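Local structure of hypothetical protein (Shewanella denitrificans, 2OQM) at residues F40-E44 with L104-R108; L33-N37 with I111-L115; Q72-A76 with L158-I162; L57-L62 with G167-N172. The protein is of unknown function but belongs to the DUF1993 family and has a helical-bundle fold consistent with the DinB family, forming a two-chain assembly in the crystal. One frame throughout, in Å; residues are numbered along the deposited sequence.

How the contacts relate
The four helices 13-50, 69-87, 104-119 and 146-172 form the bundle, and these contacts sample its interfaces. Contacts 1 and 2 lie along the same antiparallel pair, helix 13-50 with helix 104-119, their centres about 11 Å apart, and Arg108 NH1 of contact 1 reaches Asn37 O of contact 2 at 2.7 Å, a probable hydrogen bond. Contact 3 crosses the bundle interior, its centre about 5 Å from that of the chain; Val73 packs against Phe40 and Leu36. Contact 4 closes one end, sharing helix 146-172 with contact 3 at about 13 Å between centres. Contacts 3 and 4 both touch the second subunit. No active site is established.

Contact 1 (F40-E44 with L104-R108); sequences FDKAE and LAELR
Arg108 reaches from helix 104-119 across to helix 13-50, where Asp41 and Glu44 receive its guanidinium group. Its CB does not aim straight at the other helix; CG stands beside the backbone N, and the chain then bends at chi2 (-102°), which swings CD and the guanidinium over to the acidic pair. At NE the chain meets a water, which accepts its N-H at 2.6 Å and donates onward to Glu44 OE2. CZ brings one face of the group over Phe40 CB, which lies 3.6 Å from Arg108 NH1, the nitrogen that also turns to Asn37. The other terminal nitrogen, NH2, serves both carboxylates: a salt bridge to Asp41 OD1 at 2.8 Å whose hydrogen bond is bent and weak, and a second to Glu44 OE2, at the guanidinium edge, modelled so close that its length is doubtful. The two carboxylates are turned 50° and 59° from the guanidinium plane.

This salt-bridge network straps the outside of an antiparallel helix pair in the four-helix bundle; the axes of the short segments come no closer than 12.3 Å, a gap that long side chains span. Beneath the charges, Leu104 puts its two methyls to separate use. CD1 approaches the Phe40 ring obliquely, 3.5 Å from CD1 of that ring, while Leu104 CD2 touches Glu44 CG at 3.4 Å, the aliphatic part of the acid chain. On the inner side Phe40 continues onto Leu69 and Val73 of helix 69-87, and Met54 of the short helix 54-58 packs on both Leu104 and Glu44.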
loop_
_atom_site.group_PDB
_atom_site.type_symbol
_atom_site.label_atom_id
_atom_site.label_comp_id
_atom_site.label_asym_id
_atom_site.label_seq_id
_atom_site.Cartn_x
_atom_site.Cartn_y
_atom_site.Cartn_z
ATOM N N PHE A 40 -6.833 -15.040 6.031
ATOM C CA PHE A 40 -7.335 -15.616 7.266
ATOM C C PHE A 40 -7.705 -17.056 7.132
ATOM O O PHE A 40 -7.680 -17.815 8.128
ATOM C CB PHE A 40 -8.461 -14.762 7.832
ATOM C CG PHE A 40 -7.942 -13.626 8.719
ATOM C CD1 PHE A 40 -7.518 -13.893 10.007
ATOM C CD2 PHE A 40 -7.745 -12.352 8.229
ATOM C CE1 PHE A 40 -7.012 -12.893 10.819
ATOM C CE2 PHE A 40 -7.245 -11.349 9.044
ATOM C CZ PHE A 40 -6.868 -11.627 10.332
ATOM N N ASP A 41 -8.045 -17.475 5.916
ATOM C CA ASP A 41 -8.199 -18.897 5.667
ATOM C C ASP A 41 -6.882 -19.632 5.918
ATOM O O ASP A 41 -6.877 -20.718 6.483
ATOM C CB ASP A 41 -8.667 -19.198 4.235
ATOM C CG ASP A 41 -10.030 -18.616 3.893
ATOM O OD1 ASP A 41 -10.838 -18.232 4.792
ATOM O OD2 ASP A 41 -10.269 -18.536 2.662
ATOM N N LYS A 42 -5.757 -19.070 5.496
ATOM C CA LYS A 42 -4.464 -19.680 5.826
ATOM C C LYS A 42 -4.180 -19.660 7.315
ATOM O O LYS A 42 -3.642 -20.632 7.826
ATOM C CB LYS A 42 -3.310 -19.036 5.035
ATOM C CG LYS A 42 -3.541 -19.179 3.527
ATOM C CD LYS A 42 -2.277 -19.558 2.825
ATOM C CE LYS A 42 -2.511 -19.934 1.385
ATOM N NZ LYS A 42 -1.209 -19.922 0.648
ATOM N N ALA A 43 -4.533 -18.567 8.005
ATOM C CA ALA A 43 -4.361 -18.494 9.474
ATOM C C ALA A 43 -5.165 -19.597 10.192
ATOM O O ALA A 43 -4.665 -20.239 11.089
ATOM C CB ALA A 43 -4.713 -17.117 10.004
ATOM N N GLU A 44 -6.395 -19.852 9.763
ATOM C CA GLU A 44 -7.142 -20.994 10.313
ATOM C C GLU A 44 -6.486 -22.329 10.035
ATOM O O GLU A 44 -6.457 -23.222 10.915
ATOM C CB GLU A 44 -8.559 -21.061 9.732
ATOM C CG GLU A 44 -9.433 -19.922 10.067
ATOM C CD GLU A 44 -10.886 -20.229 9.762
ATOM O OE1 GLU A 44 -11.516 -20.944 10.546
ATOM O OE2 GLU A 44 -11.401 -19.731 8.752
ATOM N N LEU A 104 -12.559 -14.352 15.152
ATOM C CA LEU A 104 -12.393 -14.411 13.694
ATOM C C LEU A 104 -13.767 -14.286 13.009
ATOM O O LEU A 104 -13.892 -13.584 12.024
ATOM C CB LEU A 104 -11.628 -15.682 13.242
ATOM C CG LEU A 104 -11.316 -15.781 11.730
ATOM C CD1 LEU A 104 -10.741 -14.515 11.180
ATOM C CD2 LEU A 104 -10.374 -16.932 11.426
ATOM N N ALA A 105 -14.812 -14.903 13.578
ATOM C CA ALA A 105 -16.122 -14.844 12.940
ATOM C C ALA A 105 -16.591 -13.411 12.808
ATOM O O ALA A 105 -17.120 -12.975 11.772
ATOM C CB ALA A 105 -17.159 -15.681 13.731
ATOM N N GLU A 106 -16.375 -12.663 13.877
ATOM C CA GLU A 106 -16.822 -11.304 13.934
ATOM C C GLU A 106 -16.074 -10.435 12.943
ATOM O O GLU A 106 -16.621 -9.515 12.383
ATOM C CB GLU A 106 -16.607 -10.792 15.327
ATOM C CG GLU A 106 -17.545 -11.476 16.333
ATOM C CD GLU A 106 -17.267 -11.048 17.765
ATOM O OE1 GLU A 106 -16.097 -10.766 18.100
ATOM O OE2 GLU A 106 -18.235 -11.000 18.548
ATOM N N LEU A 107 -14.785 -10.690 12.788
ATOM C CA LEU A 107 -13.972 -9.981 11.817
ATOM C C LEU A 107 -14.393 -10.319 10.419
ATOM O O LEU A 107 -14.476 -9.434 9.590
ATOM C CB LEU A 107 -12.485 -10.295 12.011
ATOM C CG LEU A 107 -11.814 -9.715 13.249
ATOM C CD1 LEU A 107 -10.355 -10.126 13.260
ATOM C CD2 LEU A 107 -11.960 -8.150 13.336
ATOM N N ARG A 108 -14.700 -11.593 10.146
ATOM C CA ARG A 108 -15.214 -11.957 8.816
ATOM C C ARG A 108 -16.525 -11.234 8.516
ATOM O O ARG A 108 -16.751 -10.811 7.382
ATOM C CB ARG A 108 -15.481 -13.438 8.708
ATOM C CG ARG A 108 -14.292 -14.278 8.976
ATOM C CD ARG A 108 -13.679 -14.798 7.741
ATOM N NE ARG A 108 -13.008 -16.092 7.945
ATOM C CZ ARG A 108 -12.000 -16.500 7.194
ATOM N NH1 ARG A 108 -11.525 -15.738 6.210
ATOM N NH2 ARG A 108 -11.444 -17.659 7.449
HETATM O O HOH W 1 -13.629 -18.235 9.328
#

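Contact 2 (L33-N37 with I111-L115); sequences LKNLN and IASVL
Ile111 and Leu115 lie one turn apart on helix 104-119; Ile111 presents its branches to Leu33, Leu36 and Asn37 of helix 13-50, and Leu115 to Leu33 and Lys34. This is apolar packing between two antiparallel helices of the four-helix bundle: the segment axes approach to 10.4 Å at a crossing angle of -159°, and no hydrogen bond joins the segments.

Ile111 divides its work between two branches. Its CG2, standing anti to the backbone N, comes up against the Leu33 end of the interface, 4.1 Å from Leu33 CB and close to that residue's carbonyl oxygen. The other branch runs out through CG1 with chi2 extended at 175°, carrying CD1 inward to Leu36 CD2 at 4.0 Å, where the two side chains cross at a slant. Leu33, with CG beside its backbone N, sends CD1 to Val114 CG1 at 3.7 Å, the two side chains crossing nearly at a right angle.

Leu115 works nearer the surface. Its CD2 lies against Leu33 CB, whereas CD1 meets CG of Lys34 at 3.8 Å; the lysine contributes this methylene at the base of its chain. Farther inside, Cys77 of helix 69-87 touches both Ile111 and Val114, and Ala80 touches Leu33, making this a three-helix junction.

Asn37 and Ile111 approach from opposite directions, and Asn37 was modelled in two conformers; in the one described here, the amide spans two methyls of the isoleucine, ND2 lying 3.5 Å from Ile111 CG2 and OD1 3.7 Å from Ile111 CD1.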
loop_
_atom_site.group_PDB
_atom_site.type_symbol
_atom_site.label_atom_id
_atom_site.label_comp_id
_atom_site.label_asym_id
_atom_site.label_seq_id
_atom_site.Cartn_x
_atom_site.Cartn_y
_atom_site.Cartn_z
ATOM N N LEU A 33 -9.728 -6.537 0.325
ATOM C CA LEU A 33 -10.443 -7.039 1.503
ATOM C C LEU A 33 -10.792 -8.507 1.337
ATOM O O LEU A 33 -10.714 -9.271 2.316
ATOM C CB LEU A 33 -11.684 -6.220 1.861
ATOM C CG LEU A 33 -11.381 -4.813 2.380
ATOM C CD1 LEU A 33 -12.630 -3.913 2.420
ATOM C CD2 LEU A 33 -10.606 -4.822 3.736
ATOM N N LYS A 34 -11.204 -8.902 0.136
ATOM C CA LYS A 34 -11.389 -10.320 -0.163
ATOM C C LYS A 34 -10.073 -11.082 0.025
ATOM O O LYS A 34 -10.025 -12.210 0.531
ATOM C CB LYS A 34 -11.921 -10.488 -1.572
ATOM C CG LYS A 34 -13.365 -9.998 -1.736
ATOM C CD LYS A 34 -13.905 -10.319 -3.103
ATOM C CE LYS A 34 -15.090 -9.421 -3.471
ATOM N NZ LYS A 34 -15.371 -9.478 -4.958
ATOM N N ASN A 35 -8.997 -10.476 -0.405
ATOM C CA ASN A 35 -7.672 -11.071 -0.207
ATOM C C ASN A 35 -7.337 -11.221 1.268
ATOM O O ASN A 35 -6.793 -12.253 1.706
ATOM C CB ASN A 35 -6.605 -10.250 -0.923
ATOM C CG ASN A 35 -6.698 -10.314 -2.408
ATOM O OD1 ASN A 35 -7.443 -11.126 -2.989
ATOM N ND2 ASN A 35 -5.970 -9.406 -3.070
ATOM N N LEU A 36 -7.727 -10.238 2.072
ATOM C CA LEU A 36 -7.515 -10.314 3.506
ATOM C C LEU A 36 -8.293 -11.513 4.098
ATOM O O LEU A 36 -7.821 -12.223 5.012
ATOM C CB LEU A 36 -7.934 -8.996 4.166
ATOM C CG LEU A 36 -7.665 -8.896 5.661
ATOM C CD1 LEU A 36 -6.189 -9.092 6.021
ATOM C CD2 LEU A 36 -8.265 -7.550 6.163
ATOM N N ASN A 37 -9.481 -11.748 3.566
ATOM C CA ASN A 37 -10.261 -12.938 3.950
ATOM C C ASN A 37 -9.541 -14.226 3.659
ATOM O O ASN A 37 -9.547 -15.165 4.491
ATOM C CB ASN A 37 -11.604 -12.981 3.205
ATOM C CG ASN A 37 -12.757 -12.582 4.065
ATOM O OD1 ASN A 37 -12.770 -12.840 5.266
ATOM N ND2 ASN A 37 -13.783 -12.024 3.441
ATOM N N ILE A 111 -15.620 -7.535 7.547
ATOM C CA ILE A 111 -15.195 -7.492 6.138
ATOM C C ILE A 111 -16.370 -7.610 5.213
ATOM O O ILE A 111 -16.500 -6.850 4.301
ATOM C CB ILE A 111 -14.138 -8.605 5.819
ATOM C CG1 ILE A 111 -12.863 -8.356 6.621
ATOM C CG2 ILE A 111 -13.824 -8.679 4.336
ATOM C CD1 ILE A 111 -11.781 -9.458 6.472
ATOM N N ALA A 112 -17.268 -8.562 5.492
ATOM C CA ALA A 112 -18.421 -8.786 4.647
ATOM C C ALA A 112 -19.307 -7.530 4.543
ATOM O O ALA A 112 -19.834 -7.218 3.480
ATOM C CB ALA A 112 -19.230 -9.965 5.198
ATOM N N SER A 113 -19.482 -6.837 5.662
ATOM C CA SER A 113 -20.312 -5.636 5.728
ATOM C C SER A 113 -19.697 -4.526 4.875
ATOM O O SER A 113 -20.379 -3.822 4.114
ATOM C CB SER A 113 -20.383 -5.159 7.168
ATOM O OG SER A 113 -21.027 -3.899 7.267
ATOM N N VAL A 114 -18.399 -4.339 5.012
ATOM C CA VAL A 114 -17.746 -3.319 4.205
ATOM C C VAL A 114 -17.842 -3.672 2.744
ATOM O O VAL A 114 -18.073 -2.810 1.920
ATOM C CB VAL A 114 -16.280 -3.090 4.627
ATOM C CG1 VAL A 114 -15.608 -2.089 3.667
ATOM C CG2 VAL A 114 -16.302 -2.580 6.101
ATOM N N LEU A 115 -17.689 -4.945 2.408
ATOM C CA LEU A 115 -17.816 -5.371 1.018
ATOM C C LEU A 115 -19.193 -5.100 0.474
ATOM O O LEU A 115 -19.312 -4.643 -0.643
ATOM C CB LEU A 115 -17.444 -6.864 0.822
ATOM C CG LEU A 115 -15.964 -7.242 0.907
ATOM C CD1 LEU A 115 -15.757 -8.788 0.962
ATOM C CD2 LEU A 115 -15.130 -6.584 -0.233
#

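Contact 3 (Q72-A76 with L158-I162); sequences QVQIA and LYFHI. With EDO (1,2-ethanediol), chain G.
Gln72 accepts the ND1 proton of His161 on its OE1, a 2.7 Å hydrogen bond with an N-H...O angle of 157°. The oxygen lies near the imidazole plane, at the ring edge. The planes of the amide and the ring are nearly parallel, 18° apart, though the donor is tilted 30° from the carbonyl plane of the glutamine. A bend in the glutamine chain at chi2 turns the amide back to meet the ring.

Both faces of the imidazole are covered. Ile75 CG2 sits over one, 3.6 Å from the centroid of the His161 ring and almost along its normal, a CH-pi contact; on the opposite face Phe160 CD1 lies 3.5 Å above the His161 plane, over its centre. Edge bond and two covered faces together hold the ring's rotation. Deeper between the helices, Ala76 CB packs on Ile162 CG1 at 3.9 Å, and Leu158 CD2 reaches Ala76 O at 3.6 Å. The small alanine suits the close axis approach, 8.5 Å.

In the second shell, Gln72 NE2 is held by the backbone oxygen of Phe67, which helps point OE1 at the histidine. His161 NE2 is hydrogen-bonded to Lys178 NZ of the second subunit, consistent with its accepting while ND1 donates. Phe160 also meets that lysine, in a cation-pi contact, and Tyr181 and Tyr166 of the second subunit edge-to-face. Tyr159 has a bound 1,2-ethanediol at its ring edge, with O2 2.6 Å from Tyr159 OH. Here an antiparallel helix pair in the bundle interior carries a buried polar link out to the dimer interface.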
loop_
_atom_site.group_PDB
_atom_site.type_symbol
_atom_site.label_atom_id
_atom_site.label_comp_id
_atom_site.label_asym_id
_atom_site.label_seq_id
_atom_site.Cartn_x
_atom_site.Cartn_y
_atom_site.Cartn_z
ATOM N N GLN A 72 -5.750 -4.029 13.295
ATOM C CA GLN A 72 -5.327 -3.807 11.936
ATOM C C GLN A 72 -6.470 -4.082 10.967
ATOM O O GLN A 72 -6.608 -3.344 9.985
ATOM C CB GLN A 72 -4.136 -4.703 11.554
ATOM C CG GLN A 72 -2.834 -4.525 12.328
ATOM C CD GLN A 72 -2.306 -3.112 12.192
ATOM O OE1 GLN A 72 -2.407 -2.526 11.120
ATOM N NE2 GLN A 72 -1.736 -2.560 13.267
ATOM N N VAL A 73 -7.216 -5.168 11.189
ATOM C CA VAL A 73 -8.316 -5.562 10.291
ATOM C C VAL A 73 -9.401 -4.501 10.373
ATOM O O VAL A 73 -9.911 -4.049 9.339
ATOM C CB VAL A 73 -8.847 -6.962 10.607
ATOM C CG1 VAL A 73 -10.132 -7.294 9.839
ATOM C CG2 VAL A 73 -7.716 -8.030 10.310
ATOM N N GLN A 74 -9.721 -4.079 11.583
ATOM C CA GLN A 74 -10.738 -3.072 11.782
ATOM C C GLN A 74 -10.362 -1.758 11.078
ATOM O O GLN A 74 -11.205 -1.130 10.412
ATOM C CB GLN A 74 -10.957 -2.825 13.291
ATOM C CG GLN A 74 -11.509 -4.026 14.084
ATOM C CD GLN A 74 -11.528 -3.818 15.577
ATOM O OE1 GLN A 74 -10.701 -3.099 16.108
ATOM N NE2 GLN A 74 -12.498 -4.436 16.263
ATOM N N ILE A 75 -9.099 -1.371 11.190
ATOM C CA ILE A 75 -8.622 -0.125 10.580
ATOM C C ILE A 75 -8.569 -0.252 9.073
ATOM O O ILE A 75 -8.947 0.671 8.389
ATOM C CB ILE A 75 -7.259 0.351 11.115
ATOM C CG1 ILE A 75 -7.338 0.579 12.622
ATOM C CG2 ILE A 75 -6.898 1.685 10.433
ATOM C CD1 ILE A 75 -6.018 0.587 13.401
ATOM N N ALA A 76 -8.150 -1.402 8.554
ATOM C CA ALA A 76 -8.239 -1.640 7.111
ATOM C C ALA A 76 -9.653 -1.507 6.620
ATOM O O ALA A 76 -9.896 -0.832 5.647
ATOM C CB ALA A 76 -7.630 -2.992 6.687
ATOM N N LEU A 158 -4.636 1.913 3.536
ATOM C CA LEU A 158 -5.271 0.619 3.318
ATOM C C LEU A 158 -4.193 -0.448 3.175
ATOM O O LEU A 158 -4.249 -1.484 3.831
ATOM C CB LEU A 158 -6.127 0.652 2.043
ATOM C CG LEU A 158 -7.065 -0.489 1.626
ATOM C CD1 LEU A 158 -6.306 -1.463 0.806
ATOM C CD2 LEU A 158 -7.779 -1.114 2.748
ATOM N N TYR A 159 -3.187 -0.188 2.345
ATOM C CA TYR A 159 -2.110 -1.179 2.147
ATOM C C TYR A 159 -1.217 -1.363 3.398
ATOM O O TYR A 159 -0.720 -2.458 3.647
ATOM C CB TYR A 159 -1.267 -0.866 0.905
ATOM C CG TYR A 159 -2.046 -1.166 -0.369
ATOM C CD1 TYR A 159 -2.460 -2.441 -0.665
ATOM C CD2 TYR A 159 -2.484 -0.142 -1.211
ATOM C CE1 TYR A 159 -3.223 -2.721 -1.789
ATOM C CE2 TYR A 159 -3.241 -0.433 -2.357
ATOM C CZ TYR A 159 -3.626 -1.713 -2.629
ATOM O OH TYR A 159 -4.339 -2.004 -3.804
ATOM N N PHE A 160 -0.961 -0.275 4.132
ATOM C CA PHE A 160 -0.267 -0.338 5.406
ATOM C C PHE A 160 -0.927 -1.334 6.368
ATOM O O PHE A 160 -0.253 -2.203 6.939
ATOM C CB PHE A 160 -0.237 1.029 6.073
ATOM C CG PHE A 160 0.544 1.033 7.378
ATOM C CD1 PHE A 160 -0.092 0.703 8.582
ATOM C CD2 PHE A 160 1.878 1.346 7.430
ATOM C CE1 PHE A 160 0.596 0.662 9.805
ATOM C CE2 PHE A 160 2.575 1.309 8.663
ATOM C CZ PHE A 160 1.888 0.958 9.859
ATOM N N HIS A 161 -2.231 -1.195 6.583
ATOM C CA HIS A 161 -2.852 -2.025 7.572
ATOM C C HIS A 161 -3.084 -3.480 7.135
ATOM O O HIS A 161 -2.932 -4.392 7.965
ATOM C CB HIS A 161 -4.089 -1.350 8.102
ATOM C CG HIS A 161 -3.780 -0.100 8.863
ATOM N ND1 HIS A 161 -3.300 -0.136 10.157
ATOM C CD2 HIS A 161 -3.795 1.207 8.495
ATOM C CE1 HIS A 161 -3.084 1.107 10.566
ATOM N NE2 HIS A 161 -3.379 1.938 9.581
ATOM N N ILE A 162 -3.378 -3.707 5.860
ATOM C CA ILE A 162 -3.417 -5.058 5.327
ATOM C C ILE A 162 -2.022 -5.735 5.356
ATOM O O ILE A 162 -1.871 -6.885 5.787
ATOM C CB ILE A 162 -4.030 -5.124 3.929
ATOM C CG1 ILE A 162 -5.526 -4.714 3.933
ATOM C CG2 ILE A 162 -3.916 -6.559 3.376
ATOM C CD1 ILE A 162 -6.253 -4.880 2.594
HETATM C C1 EDO G . -5.169 1.696 -5.295
HETATM O O1 EDO G . -6.068 0.923 -4.530
HETATM C C2 EDO G . -4.509 0.831 -6.351
HETATM O O2 EDO G . -3.878 -0.275 -5.737
#

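Contact 4 (L57-L62 with G167-N172); sequences LLNSRL and GILRHN. With FMT (formic acid), chain I; EDO (1,2-ethanediol), chain T.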
loop_
_atom_site.group_PDB
_atom_site.type_symbol
_atom_site.label_atom_id
_atom_site.label_comp_id
_atom_site.label_asym_id
_atom_site.label_seq_id
_atom_site.Cartn_x
_atom_site.Cartn_y
_atom_site.Cartn_z
ATOM N N LEU A 57 -3.217 -15.524 17.869
ATOM C CA LEU A 57 -2.950 -14.804 16.625
ATOM C C LEU A 57 -3.669 -13.462 16.555
ATOM O O LEU A 57 -3.061 -12.440 16.205
ATOM C CB LEU A 57 -3.301 -15.668 15.366
ATOM C CG LEU A 57 -2.532 -16.983 15.201
ATOM C CD1 LEU A 57 -3.075 -17.792 14.028
ATOM C CD2 LEU A 57 -1.003 -16.720 15.037
ATOM N N LEU A 58 -4.959 -13.460 16.864
ATOM C CA LEU A 58 -5.759 -12.231 16.823
ATOM C C LEU A 58 -5.252 -11.166 17.769
ATOM O O LEU A 58 -5.429 -9.998 17.491
ATOM C CB LEU A 58 -7.222 -12.543 17.178
ATOM C CG LEU A 58 -8.027 -13.357 16.137
ATOM C CD1 LEU A 58 -9.451 -13.710 16.683
ATOM C CD2 LEU A 58 -8.116 -12.624 14.813
ATOM N N ASN A 59 -4.643 -11.547 18.888
ATOM C CA ASN A 59 -4.109 -10.556 19.816
ATOM C C ASN A 59 -2.627 -10.270 19.653
ATOM O O ASN A 59 -2.078 -9.569 20.471
ATOM C CB ASN A 59 -4.412 -10.958 21.243
ATOM C CG ASN A 59 -5.869 -10.804 21.560
ATOM O OD1 ASN A 59 -6.312 -9.692 21.904
ATOM N ND2 ASN A 59 -6.647 -11.872 21.359
ATOM N N SER A 60 -2.002 -10.828 18.618
ATOM C CA SER A 60 -0.581 -10.649 18.385
ATOM C C SER A 60 -0.368 -9.316 17.684
ATOM O O SER A 60 -1.303 -8.712 17.198
ATOM C CB SER A 60 -0.027 -11.810 17.545
ATOM O OG SER A 60 1.401 -11.837 17.499
ATOM N N ARG A 61 0.870 -8.864 17.730
ATOM C CA ARG A 61 1.296 -7.569 17.230
ATOM C C ARG A 61 2.800 -7.575 16.951
ATOM O O ARG A 61 3.513 -8.445 17.440
ATOM C CB ARG A 61 1.006 -6.495 18.233
ATOM C CG ARG A 61 1.739 -6.674 19.536
ATOM C CD ARG A 61 1.197 -5.737 20.574
ATOM N NE ARG A 61 -0.023 -6.200 21.190
ATOM C CZ ARG A 61 -1.102 -5.465 21.382
ATOM N NH1 ARG A 61 -1.174 -4.222 20.940
ATOM N NH2 ARG A 61 -2.107 -6.003 22.007
ATOM N N LEU A 62 3.255 -6.598 16.177
ATOM C CA LEU A 62 4.693 -6.488 15.792
ATOM C C LEU A 62 5.524 -5.658 16.764
ATOM O O LEU A 62 6.727 -5.732 16.752
ATOM C CB LEU A 62 4.838 -5.894 14.412
ATOM C CG LEU A 62 4.264 -6.747 13.285
ATOM C CD1 LEU A 62 4.517 -6.006 11.974
ATOM C CD2 LEU A 62 4.851 -8.187 13.351
ATOM N N GLY A 167 1.897 -9.308 8.022
ATOM C CA GLY A 167 3.144 -9.446 8.760
ATOM C C GLY A 167 3.007 -10.096 10.131
ATOM O O GLY A 167 3.814 -10.917 10.542
ATOM N N ILE A 168 1.957 -9.716 10.855
ATOM C CA ILE A 168 1.690 -10.344 12.134
ATOM C C ILE A 168 1.534 -11.854 11.941
ATOM O O ILE A 168 2.106 -12.636 12.704
ATOM C CB ILE A 168 0.456 -9.729 12.873
ATOM C CG1 ILE A 168 0.749 -8.282 13.276
ATOM C CG2 ILE A 168 0.149 -10.528 14.149
ATOM C CD1 ILE A 168 -0.477 -7.485 13.717
ATOM N N LEU A 169 0.745 -12.266 10.947
ATOM C CA LEU A 169 0.470 -13.685 10.742
ATOM C C LEU A 169 1.721 -14.404 10.312
ATOM O O LEU A 169 2.069 -15.456 10.820
ATOM C CB LEU A 169 -0.624 -13.870 9.722
ATOM C CG LEU A 169 -1.984 -13.419 10.253
ATOM C CD1 LEU A 169 -2.986 -13.338 9.064
ATOM C CD2 LEU A 169 -2.420 -14.413 11.358
ATOM N N ARG A 170 2.418 -13.801 9.385
ATOM C CA ARG A 170 3.662 -14.362 8.869
ATOM C C ARG A 170 4.705 -14.556 9.977
ATOM O O ARG A 170 5.347 -15.607 10.096
ATOM C CB ARG A 170 4.187 -13.419 7.791
ATOM C CG ARG A 170 5.318 -13.941 6.972
ATOM C CD ARG A 170 4.952 -15.184 6.182
ATOM N NE ARG A 170 6.131 -15.737 5.534
ATOM C CZ ARG A 170 6.574 -15.375 4.332
ATOM N NH1 ARG A 170 5.938 -14.477 3.597
ATOM N NH2 ARG A 170 7.671 -15.936 3.842
ATOM N N HIS A 171 4.837 -13.558 10.830
ATOM C CA HIS A 171 5.746 -13.579 11.969
ATOM C C HIS A 171 5.442 -14.728 12.914
ATOM O O HIS A 171 6.344 -15.296 13.515
ATOM C CB HIS A 171 5.657 -12.200 12.671
ATOM C CG HIS A 171 6.470 -12.068 13.926
ATOM N ND1 HIS A 171 7.841 -12.064 13.926
ATOM C CD2 HIS A 171 6.091 -11.851 15.212
ATOM C CE1 HIS A 171 8.282 -11.908 15.168
ATOM N NE2 HIS A 171 7.239 -11.785 15.974
ATOM N N ASN A 172 4.161 -15.048 13.071
ATOM C CA ASN A 172 3.704 -16.120 13.944
ATOM C C ASN A 172 3.817 -17.509 13.331
ATOM O O ASN A 172 3.644 -18.492 14.039
ATOM C CB ASN A 172 2.262 -15.854 14.389
ATOM C CG ASN A 172 2.201 -15.013 15.625
ATOM O OD1 ASN A 172 2.225 -15.565 16.721
ATOM N ND2 ASN A 172 2.136 -13.655 15.461
HETATM C C FMT I . 0.133 -9.551 23.043
HETATM O O1 FMT I . -0.822 -9.094 23.694
HETATM O O2 FMT I . 0.376 -9.219 21.868
HETATM C C1 EDO T . 11.311 -15.003 13.459
HETATM O O1 EDO T . 11.584 -13.945 12.551
HETATM C C2 EDO T . 9.826 -15.033 13.886
HETATM O O2 EDO T . 9.022 -15.814 12.970
#
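A helix end packs here on the turn leading out of another helix, at one end of the bundle: residues 57-62 leave the short helix 54-58 and lie against the last turns of helix 146-172. In the Ser60 conformer described here, one of two modelled, Asn172 ND2 donates to Ser60 OG at 2.8 Å (158°), with the serine oxygen near the amide plane, and gives a second, nearly straight bond to Ile168 O on its own helix. The backbone N of Asn172 reaches that same carbonyl from the opposite face.

Most of the remaining contact between the segments is apolar. Leu57 CD2 slides alongside Asn172, 3.4 Å from its CB. Ile168 fans its branches under the turn: CG2, anti to the backbone N, meets Ser60 CB at 3.6 Å, while CG1 lies 3.8 Å from Leu62 CG. Arg61 turns the other way, NE donating to a formic acid, probably from the crystallisation liquor, and NH1 bonding the backbone oxygen of Gln66.

His171 ND1 donates to Leu62 O of the second subunit and the reciprocal bond returns, while Leu69 and Gln72 of helix 69-87 and Ile39 and Ala43 of helix 13-50 back the Ile168-Leu169 side.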